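Local atomic coordinates of DynE8 (Micromonospora chersina, PDB entry 4AMM), a protein that acts as the iterative polyketide synthase of enediyne (dynemicin) biosynthesis, this chain being its acyltransferase domain, which probably selects and loads acyl building blocks. Residues A14-L19 / L89-G94; L180-W185 / R303-T308; G202-A207 / A286-R291; V245-A248 / E253-R256. All coordinates share one frame; numbering follows the deposited sequence.

Interaction 1: residues A14-L19 / L89-G94; sequences AALTGL and LFLVVG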
# COMPACT_ATOMS: atom_id res chain seq x y z
N ALA A 14 0.15 20.06 26.54
CA ALA A 14 -0.85 20.81 27.31
C ALA A 14 -1.75 21.69 26.49
O ALA A 14 -2.95 21.73 26.69
CB ALA A 14 -0.10 21.68 28.40
N ALA A 15 -1.17 22.42 25.54
CA ALA A 15 -1.90 23.32 24.70
C ALA A 15 -2.82 22.51 23.74
O ALA A 15 -3.92 22.97 23.41
CB ALA A 15 -0.92 24.23 23.89
N LEU A 16 -2.31 21.34 23.30
CA LEU A 16 -3.18 20.52 22.41
C LEU A 16 -4.34 19.99 23.19
O LEU A 16 -5.47 20.02 22.66
CB LEU A 16 -2.33 19.40 21.79
CG LEU A 16 -3.11 18.52 20.75
CD1 LEU A 16 -3.65 19.42 19.60
CD2 LEU A 16 -2.21 17.37 20.36
N THR A 17 -4.12 19.57 24.45
CA THR A 17 -5.29 19.14 25.27
C THR A 17 -6.38 20.25 25.34
O THR A 17 -7.57 20.04 25.13
CB THR A 17 -4.84 18.78 26.69
OG1 THR A 17 -4.05 17.59 26.68
CG2 THR A 17 -6.07 18.52 27.63
N GLY A 18 -5.95 21.47 25.61
CA GLY A 18 -6.89 22.59 25.66
C GLY A 18 -7.65 22.83 24.37
O GLY A 18 -8.90 22.94 24.36
N LEU A 19 -6.92 22.82 23.23
CA LEU A 19 -7.57 22.98 21.97
C LEU A 19 -8.57 21.85 21.63
O LEU A 19 -9.69 22.11 21.19
CB LEU A 19 -6.47 23.07 20.90
CG LEU A 19 -7.03 23.12 19.48
CD1 LEU A 19 -7.95 24.28 19.25
CD2 LEU A 19 -5.83 23.16 18.48
N LEU A 89 -7.36 7.68 12.87
CA LEU A 89 -7.14 8.58 13.98
C LEU A 89 -5.70 8.59 14.30
O LEU A 89 -5.09 7.55 14.50
CB LEU A 89 -7.91 8.09 15.25
CG LEU A 89 -7.46 8.83 16.50
CD1 LEU A 89 -7.69 10.36 16.37
CD2 LEU A 89 -8.24 8.22 17.68
N PHE A 90 -5.07 9.81 14.28
CA PHE A 90 -3.65 9.89 14.44
C PHE A 90 -3.29 11.08 15.31
O PHE A 90 -3.83 12.19 15.11
CB PHE A 90 -2.94 10.03 13.11
CG PHE A 90 -3.31 8.98 12.11
CD1 PHE A 90 -2.60 7.74 12.07
CD2 PHE A 90 -4.34 9.17 11.26
CE1 PHE A 90 -2.97 6.77 11.16
CE2 PHE A 90 -4.68 8.25 10.36
CZ PHE A 90 -3.99 7.03 10.36
N LEU A 91 -2.47 10.85 16.35
CA LEU A 91 -2.06 11.92 17.31
C LEU A 91 -0.61 11.75 17.56
O LEU A 91 -0.16 10.66 17.95
CB LEU A 91 -2.88 11.75 18.60
CG LEU A 91 -2.53 12.61 19.79
CD1 LEU A 91 -1.10 12.53 20.40
CD2 LEU A 91 -2.87 13.99 19.71
N VAL A 92 0.15 12.85 17.38
CA VAL A 92 1.59 12.75 17.56
C VAL A 92 2.07 14.00 18.25
O VAL A 92 1.83 15.09 17.72
CB VAL A 92 2.31 12.59 16.19
CG1 VAL A 92 3.76 12.52 16.35
CG2 VAL A 92 1.86 11.32 15.48
N VAL A 93 2.69 13.81 19.43
CA VAL A 93 3.39 14.92 20.12
C VAL A 93 4.90 14.58 20.05
O VAL A 93 5.29 13.47 20.32
CB VAL A 93 2.92 14.97 21.60
CG1 VAL A 93 3.71 16.08 22.36
CG2 VAL A 93 1.47 15.20 21.68
N GLY A 94 5.71 15.51 19.61
CA GLY A 94 7.14 15.22 19.49
C GLY A 94 7.55 14.57 18.17
O GLY A 94 8.61 13.98 18.12
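Leu-16, on helix 13-27, packs against Leu-91 and Val-93 on one face of a four-stranded antiparallel sheet, forming part of a small alpha/beta layer that probably corresponds to the linker region preceding the acyltransferase core in polyketide synthases. Within 14-19, Leu-16 alone reaches 89-94. Leu-16 CG lies anti to the backbone N (chi1 -176°), and CD2 forms the far end of the side chain, extended straight out from the helix. This methyl meets Leu-91 CD2 at 3.5 Å, a close approach for two methyl groups. The two leucine side chains run in opposite directions and slide alongside each other. A looser contact lies at one flank, where Leu-16 CD2 is 4.5 Å from Val-93 CG2. Leu-91 and Val-93 alternate along the chain with Val-92, whose side chain turns to the other face of the sheet and touches Leu-83. Neighbouring residues complete the packing: Leu-82 on strand 81-84 touches Leu-91, and Leu-75 on helix 61-76 touches Val-93. Every atom that meets here between helix and strand is an aliphatic methyl, so dispersion and the burial of the leucines hold the two elements together, without the directional restraint of a polar bond.

Interaction 2: residues L180-W185 / R303-T308; sequences LAALSW and RPVAST
Trp-185 and Arg-303 join the end of helix 178-185 to the chain entering strand 305-306, the edge of the parallel sheet at the heart of the hydrolase-like acyltransferase core. The helix starts at the last glycine of a GxSxG sequence (Gly-174, Ser-176, Gly-178) consistent with a nucleophile elbow. The main interaction is CH-pi. Arg-303 CD lies over one face of the indole, 3.7 Å from the centroid of the Trp-185 six-membered ring and 19° off its normal. Arg-303 CB also meets the rim at Trp-185 CH2, 3.6 Å away. Extended from CG to NE, the arginine crosses the tryptophan at about a right angle, and its guanidinium is turned 56° from the ring plane, so the aliphatic part, not the guanidinium, makes the CH-pi contact. At the ring edge, near its plane, Pro-304 O approaches Trp-185 CZ3 at 3.5 Å. Ile-159 of helix 144-165 and Leu-101 of strand 99-103 also touch the Trp-185 side chain; an alanine at Trp-185 would probably open a gap beside them and leave the Arg-303 arm free to swing. Apolar contact continues deeper along the strand, where Ala-182 CB meets Val-305 CG1 at 4.1 Å. Polar contact is indirect: one water donates to Trp-185 O at 3.0 Å and accepts from Arg-303 NE at 2.9 Å.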
# COMPACT_ATOMS: atom_id res chain seq x y z
N LEU A 180 7.36 -0.28 -10.40
CA LEU A 180 7.34 0.76 -11.48
C LEU A 180 6.91 2.12 -10.95
O LEU A 180 7.58 3.15 -11.24
CB LEU A 180 6.45 0.42 -12.68
CG LEU A 180 7.04 -0.60 -13.63
CD1 LEU A 180 7.25 -2.00 -12.99
CD2 LEU A 180 6.07 -0.69 -14.82
N ALA A 181 5.89 2.17 -10.12
CA ALA A 181 5.40 3.43 -9.57
C ALA A 181 6.42 3.90 -8.54
O ALA A 181 6.65 5.16 -8.47
CB ALA A 181 4.04 3.23 -8.93
N ALA A 182 7.01 3.04 -7.73
CA ALA A 182 8.02 3.46 -6.75
C ALA A 182 9.19 4.12 -7.50
O ALA A 182 9.71 5.17 -7.00
CB ALA A 182 8.47 2.30 -5.86
N LEU A 183 9.65 3.52 -8.58
CA LEU A 183 10.78 4.11 -9.34
C LEU A 183 10.35 5.42 -9.90
O LEU A 183 11.19 6.35 -9.95
CB LEU A 183 11.13 3.12 -10.47
CG LEU A 183 11.92 1.93 -9.95
CD1 LEU A 183 12.08 0.84 -10.98
CD2 LEU A 183 13.37 2.29 -9.45
N SER A 184 9.12 5.62 -10.35
CA SER A 184 8.65 6.90 -10.91
C SER A 184 8.67 7.94 -9.79
O SER A 184 9.19 9.07 -9.94
CB SER A 184 7.28 6.81 -11.57
OG SER A 184 7.01 8.02 -12.27
N TRP A 185 8.14 7.58 -8.63
CA TRP A 185 8.19 8.49 -7.48
C TRP A 185 9.61 8.90 -7.14
O TRP A 185 9.84 10.09 -6.76
CB TRP A 185 7.53 7.77 -6.25
CG TRP A 185 7.76 8.49 -4.90
CD1 TRP A 185 7.06 9.56 -4.40
CD2 TRP A 185 8.82 8.20 -3.98
NE1 TRP A 185 7.67 10.01 -3.23
CE2 TRP A 185 8.68 9.14 -2.91
CE3 TRP A 185 9.81 7.19 -3.90
CZ2 TRP A 185 9.53 9.16 -1.83
CZ3 TRP A 185 10.63 7.19 -2.75
CH2 TRP A 185 10.47 8.17 -1.75
N ARG A 303 15.56 9.10 -4.63
CA ARG A 303 14.95 8.87 -3.29
C ARG A 303 15.06 7.33 -3.01
O ARG A 303 15.19 6.55 -3.99
CB ARG A 303 13.49 9.31 -3.27
CG ARG A 303 13.23 10.67 -3.91
CD ARG A 303 11.81 11.07 -3.64
NE ARG A 303 11.36 12.28 -4.31
CZ ARG A 303 10.41 13.10 -3.84
NH1 ARG A 303 9.84 12.91 -2.64
NH2 ARG A 303 10.07 14.18 -4.54
N PRO A 304 15.06 6.90 -1.74
CA PRO A 304 15.31 5.49 -1.43
C PRO A 304 14.13 4.59 -1.87
O PRO A 304 12.98 4.89 -1.57
CB PRO A 304 15.43 5.47 0.08
CG PRO A 304 15.98 6.90 0.31
CD PRO A 304 15.14 7.72 -0.48
N VAL A 305 14.49 3.52 -2.56
CA VAL A 305 13.53 2.47 -2.98
C VAL A 305 14.00 1.13 -2.45
O VAL A 305 15.11 0.73 -2.76
CB VAL A 305 13.42 2.45 -4.48
CG1 VAL A 305 12.37 1.32 -4.88
CG2 VAL A 305 12.88 3.74 -5.02
N ALA A 306 13.21 0.45 -1.59
CA ALA A 306 13.54 -0.90 -1.13
C ALA A 306 12.93 -1.85 -2.17
O ALA A 306 11.70 -1.85 -2.32
CB ALA A 306 12.90 -1.12 0.24
N SER A 307 13.75 -2.56 -2.90
CA SER A 307 13.28 -3.37 -4.04
C SER A 307 12.70 -4.69 -3.51
O SER A 307 13.27 -5.42 -2.74
CB SER A 307 14.47 -3.68 -4.89
OG SER A 307 14.07 -4.54 -6.01
N THR A 308 11.54 -5.00 -4.10
CA THR A 308 10.95 -6.35 -3.95
C THR A 308 11.44 -7.31 -5.02
O THR A 308 11.00 -8.47 -5.07
CB THR A 308 9.41 -6.34 -3.94
OG1 THR A 308 8.87 -5.95 -5.20
CG2 THR A 308 8.90 -5.47 -2.79
O HOH W 1 11.85 12.22 -7.20

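Interaction 3: residues G202-A207 / A286-R291; sequences GEAMSA and AEALRR
The carbonyl oxygen of Glu-203, just ahead of the Ala-204 methyl that meets Ala-288, is gripped twice by one residue. Ser-206 OG donates to Glu-203 O at 2.8 Å, and Ser-206 N reaches Glu-203 O at 3.3 Å from the same face of the carbonyl plane. The hydroxyl comes in at a C=O...donor angle of 125°, tilted 25° from that plane. With OG between the backbone N and the carbonyl carbon (chi1 73°), the hydroxyl turns back to the Glu-203 carbonyl of its own helix, whose last turn is thereby tied by a side chain as well as by the backbone. Across the contact the polar groups give way to methyls: Ala-204 CB touches Ala-288 CB at 3.8 Å. Two helices of the acyltransferase core, 191-206 and 283-294, meet here through alanines, whose small size lets the CA atoms of Ala-204 and Ala-288 come within 6.0 Å. The Ala-204 methyl also lies 4.3 Å from Leu-289 N, against the backbone of the opposing helix. On the inner flank, Leu-289 packs on Leu-197 and Arg-201 of helix 191-206, and both Leu-289 and Met-205 touch Leu-327 of helix 319-328. On the outer flank, Arg-291 curls back so that one guanidinium face looks onto Ala-288 CA. Arg-291 NH2 stays 6.9 Å from Glu-203 OE1, too far for a salt bridge, so any attraction between these opposite charges is probably weak.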
# COMPACT_ATOMS: atom_id res chain seq x y z
N GLY A 202 1.79 -5.26 -18.95
CA GLY A 202 0.54 -6.00 -18.86
C GLY A 202 0.25 -6.74 -20.14
O GLY A 202 -0.20 -7.92 -20.08
N GLU A 203 0.54 -6.15 -21.29
CA GLU A 203 0.34 -6.91 -22.57
C GLU A 203 1.27 -8.14 -22.58
O GLU A 203 0.80 -9.28 -22.87
CB GLU A 203 0.61 -5.97 -23.74
CG GLU A 203 0.53 -6.66 -25.14
CD GLU A 203 1.01 -5.76 -26.32
OE1 GLU A 203 2.23 -5.54 -26.49
OE2 GLU A 203 0.15 -5.24 -27.06
N ALA A 204 2.53 -7.98 -22.18
CA ALA A 204 3.51 -9.15 -22.25
C ALA A 204 3.02 -10.24 -21.27
O ALA A 204 2.97 -11.44 -21.61
CB ALA A 204 4.93 -8.70 -21.91
N MET A 205 2.64 -9.86 -20.08
CA MET A 205 2.30 -10.82 -19.04
C MET A 205 0.95 -11.49 -19.27
O MET A 205 0.70 -12.53 -18.68
CB MET A 205 2.29 -10.17 -17.67
CG MET A 205 3.74 -9.76 -17.25
SD MET A 205 3.90 -8.94 -15.70
CE MET A 205 3.47 -10.28 -14.61
N SER A 206 0.08 -10.93 -20.12
CA SER A 206 -1.24 -11.53 -20.39
C SER A 206 -1.13 -12.71 -21.38
O SER A 206 -2.01 -13.49 -21.38
CB SER A 206 -2.16 -10.47 -20.99
OG SER A 206 -1.82 -10.15 -22.32
N ALA A 207 -0.04 -12.85 -22.10
CA ALA A 207 0.17 -14.02 -23.02
C ALA A 207 0.02 -15.31 -22.24
O ALA A 207 0.46 -15.40 -21.08
CB ALA A 207 1.53 -13.93 -23.65
N ALA A 286 9.08 -11.86 -19.91
CA ALA A 286 10.23 -11.06 -19.53
C ALA A 286 11.03 -10.61 -20.73
O ALA A 286 11.59 -9.50 -20.72
CB ALA A 286 11.11 -11.88 -18.53
N GLU A 287 11.14 -11.45 -21.74
CA GLU A 287 11.82 -11.03 -22.99
C GLU A 287 11.12 -9.92 -23.72
O GLU A 287 11.76 -8.99 -24.27
CB GLU A 287 11.98 -12.29 -23.87
CG GLU A 287 12.80 -12.03 -25.20
CD GLU A 287 12.94 -13.30 -26.13
OE1 GLU A 287 12.08 -14.21 -26.09
OE2 GLU A 287 13.93 -13.34 -26.91
N ALA A 288 9.81 -9.96 -23.77
CA ALA A 288 9.08 -8.90 -24.41
C ALA A 288 9.20 -7.60 -23.58
O ALA A 288 9.45 -6.46 -24.10
CB ALA A 288 7.56 -9.28 -24.57
N LEU A 289 9.13 -7.69 -22.25
CA LEU A 289 9.33 -6.54 -21.40
C LEU A 289 10.71 -5.97 -21.62
O LEU A 289 10.84 -4.71 -21.60
CB LEU A 289 9.10 -6.92 -19.95
CG LEU A 289 9.15 -5.77 -18.99
CD1 LEU A 289 8.07 -4.74 -19.30
CD2 LEU A 289 9.09 -6.24 -17.60
N ARG A 290 11.72 -6.82 -21.81
CA ARG A 290 13.06 -6.25 -22.05
C ARG A 290 13.03 -5.29 -23.24
O ARG A 290 13.70 -4.23 -23.20
CB ARG A 290 14.04 -7.36 -22.33
CG ARG A 290 15.49 -6.83 -22.52
CD ARG A 290 16.47 -7.96 -22.78
NE ARG A 290 16.83 -8.71 -21.57
CZ ARG A 290 17.78 -8.34 -20.71
NH1 ARG A 290 18.44 -7.19 -20.91
NH2 ARG A 290 18.04 -9.09 -19.64
N ARG A 291 12.32 -5.64 -24.28
CA ARG A 291 12.31 -4.73 -25.45
C ARG A 291 11.72 -3.38 -25.10
O ARG A 291 12.26 -2.32 -25.54
CB ARG A 291 11.54 -5.32 -26.61
CG ARG A 291 12.15 -6.66 -27.06
CD ARG A 291 11.57 -7.13 -28.43
NE ARG A 291 10.11 -7.38 -28.35
CZ ARG A 291 9.53 -8.55 -28.08
NH1 ARG A 291 10.25 -9.63 -27.83
NH2 ARG A 291 8.19 -8.62 -28.02

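Interaction 4: residues V245-A248 / E253-R256; sequences VVVA and ELDR
Leu-254 and Val-247 pass each other in opposite directions, the leucine reaching from helix 251-264 down toward strand 244-250 and the valine rising from the strand. Leu-254 CG is anti to the carbonyl carbon (chi1 -61°), a setting that swings the branched end of the leucine toward the strand although its first bond leaves the helix obliquely. Only the CD2 branch does the touching. It meets Val-247 CG2 at 4.1 Å, methyl beside methyl. The same CD2 rests on the backbone beyond: it lies 3.9 Å from Ala-248 C and equally close to Ala-248 CA. Val-247 turns toward the helix with CG2 between its backbone N and carbonyl carbon, the crowded position, and that branch is the one offered to the leucine. The next residue points the other way: the Ala-248 methyl faces the far side of the sheet, where it touches Ala-276 and Ser-279, so Ala-248 gives the leucine its main chain alone. Backbone bonds to Leu-216 and Val-235, on the strands flanking this one, keep Val-247 and Ala-248 in the sheet. In the first turn of the helix, Glu-253 OE1 accepts from the N of Thr-250, the residue just before the helix, as the glutamate of a capping box does, which probably helps fix the turn into the helix. Strand and helix follow each other directly as the second beta-alpha unit of a beta-alpha-beta-beta-alpha-beta chain with strand order 4-1-3-2, the ferredoxin-like subdomain of acyltransferases.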
# COMPACT_ATOMS: atom_id res chain seq x y z
N VAL A 245 2.77 -16.88 2.12
CA VAL A 245 3.76 -17.10 1.00
C VAL A 245 2.94 -17.71 -0.12
O VAL A 245 2.11 -18.67 0.10
CB VAL A 245 4.83 -17.99 1.43
CG1 VAL A 245 5.81 -18.27 0.22
CG2 VAL A 245 5.66 -17.31 2.54
N VAL A 246 3.11 -17.23 -1.33
CA VAL A 246 2.37 -17.71 -2.52
C VAL A 246 3.36 -18.52 -3.32
O VAL A 246 4.49 -18.03 -3.59
CB VAL A 246 1.78 -16.60 -3.31
CG1 VAL A 246 0.98 -17.11 -4.54
CG2 VAL A 246 0.88 -15.71 -2.44
N VAL A 247 3.02 -19.70 -3.75
CA VAL A 247 3.76 -20.54 -4.70
C VAL A 247 3.08 -20.58 -6.04
O VAL A 247 1.89 -20.22 -6.17
CB VAL A 247 4.06 -21.97 -4.20
CG1 VAL A 247 4.85 -21.91 -2.88
CG2 VAL A 247 2.75 -22.78 -4.03
N ALA A 248 3.86 -20.91 -7.07
CA ALA A 248 3.36 -20.86 -8.47
C ALA A 248 3.96 -22.01 -9.23
O ALA A 248 5.04 -22.50 -8.98
CB ALA A 248 3.70 -19.55 -9.12
N GLU A 253 1.89 -29.26 -10.65
CA GLU A 253 2.80 -28.91 -9.59
C GLU A 253 2.09 -28.37 -8.38
O GLU A 253 2.44 -28.69 -7.27
CB GLU A 253 3.80 -27.85 -10.16
CG GLU A 253 4.78 -28.47 -11.21
CD GLU A 253 5.61 -27.50 -12.04
OE1 GLU A 253 5.31 -26.29 -12.12
OE2 GLU A 253 6.57 -27.99 -12.69
N LEU A 254 1.15 -27.48 -8.65
CA LEU A 254 0.32 -26.91 -7.57
C LEU A 254 -0.48 -27.99 -6.83
O LEU A 254 -0.58 -27.96 -5.61
CB LEU A 254 -0.57 -25.79 -8.07
CG LEU A 254 0.21 -24.60 -8.65
CD1 LEU A 254 -0.82 -23.67 -9.13
CD2 LEU A 254 1.07 -23.95 -7.58
N ASP A 255 -0.95 -28.99 -7.60
CA ASP A 255 -1.67 -30.09 -6.92
C ASP A 255 -0.78 -30.88 -5.96
O ASP A 255 -1.22 -31.28 -4.87
CB ASP A 255 -2.21 -31.03 -8.01
CG ASP A 255 -3.46 -30.50 -8.72
OD1 ASP A 255 -4.10 -29.48 -8.32
OD2 ASP A 255 -3.79 -31.16 -9.74
N ARG A 256 0.52 -31.04 -6.27
CA ARG A 256 1.49 -31.67 -5.36
C ARG A 256 1.62 -30.87 -4.08
O ARG A 256 1.72 -31.43 -2.97
CB ARG A 256 2.88 -31.95 -6.03
CG ARG A 256 2.77 -32.83 -7.30
CD ARG A 256 4.08 -32.80 -8.03
NE ARG A 256 3.95 -33.50 -9.29
CZ ARG A 256 4.44 -33.11 -10.44
NH1 ARG A 256 5.16 -32.00 -10.53
NH2 ARG A 256 4.15 -33.82 -11.55

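In the fold
Interaction 2 is the most varied, mixing CH-pi, apolar and water-bridged contacts as buried helix meets exposed arginine; its centre lies about 13 Å from the chain's centre, the least of the four. Interactions 1 and 4 are more peripheral yet buried; both set a leucine between helix and sheet, but in different subdomains on opposite sides of the chain's centre, and the first joins distant sequence whereas the second is local. Interaction 3, partly buried, joins two helices through methyls. It belongs to the same core as interaction 2: their helices 178-185 and 191-206 are consecutive, and their nearest atoms are about 6 Å apart. Along the chain, interaction 4 nests inside 3, and 3 inside 2.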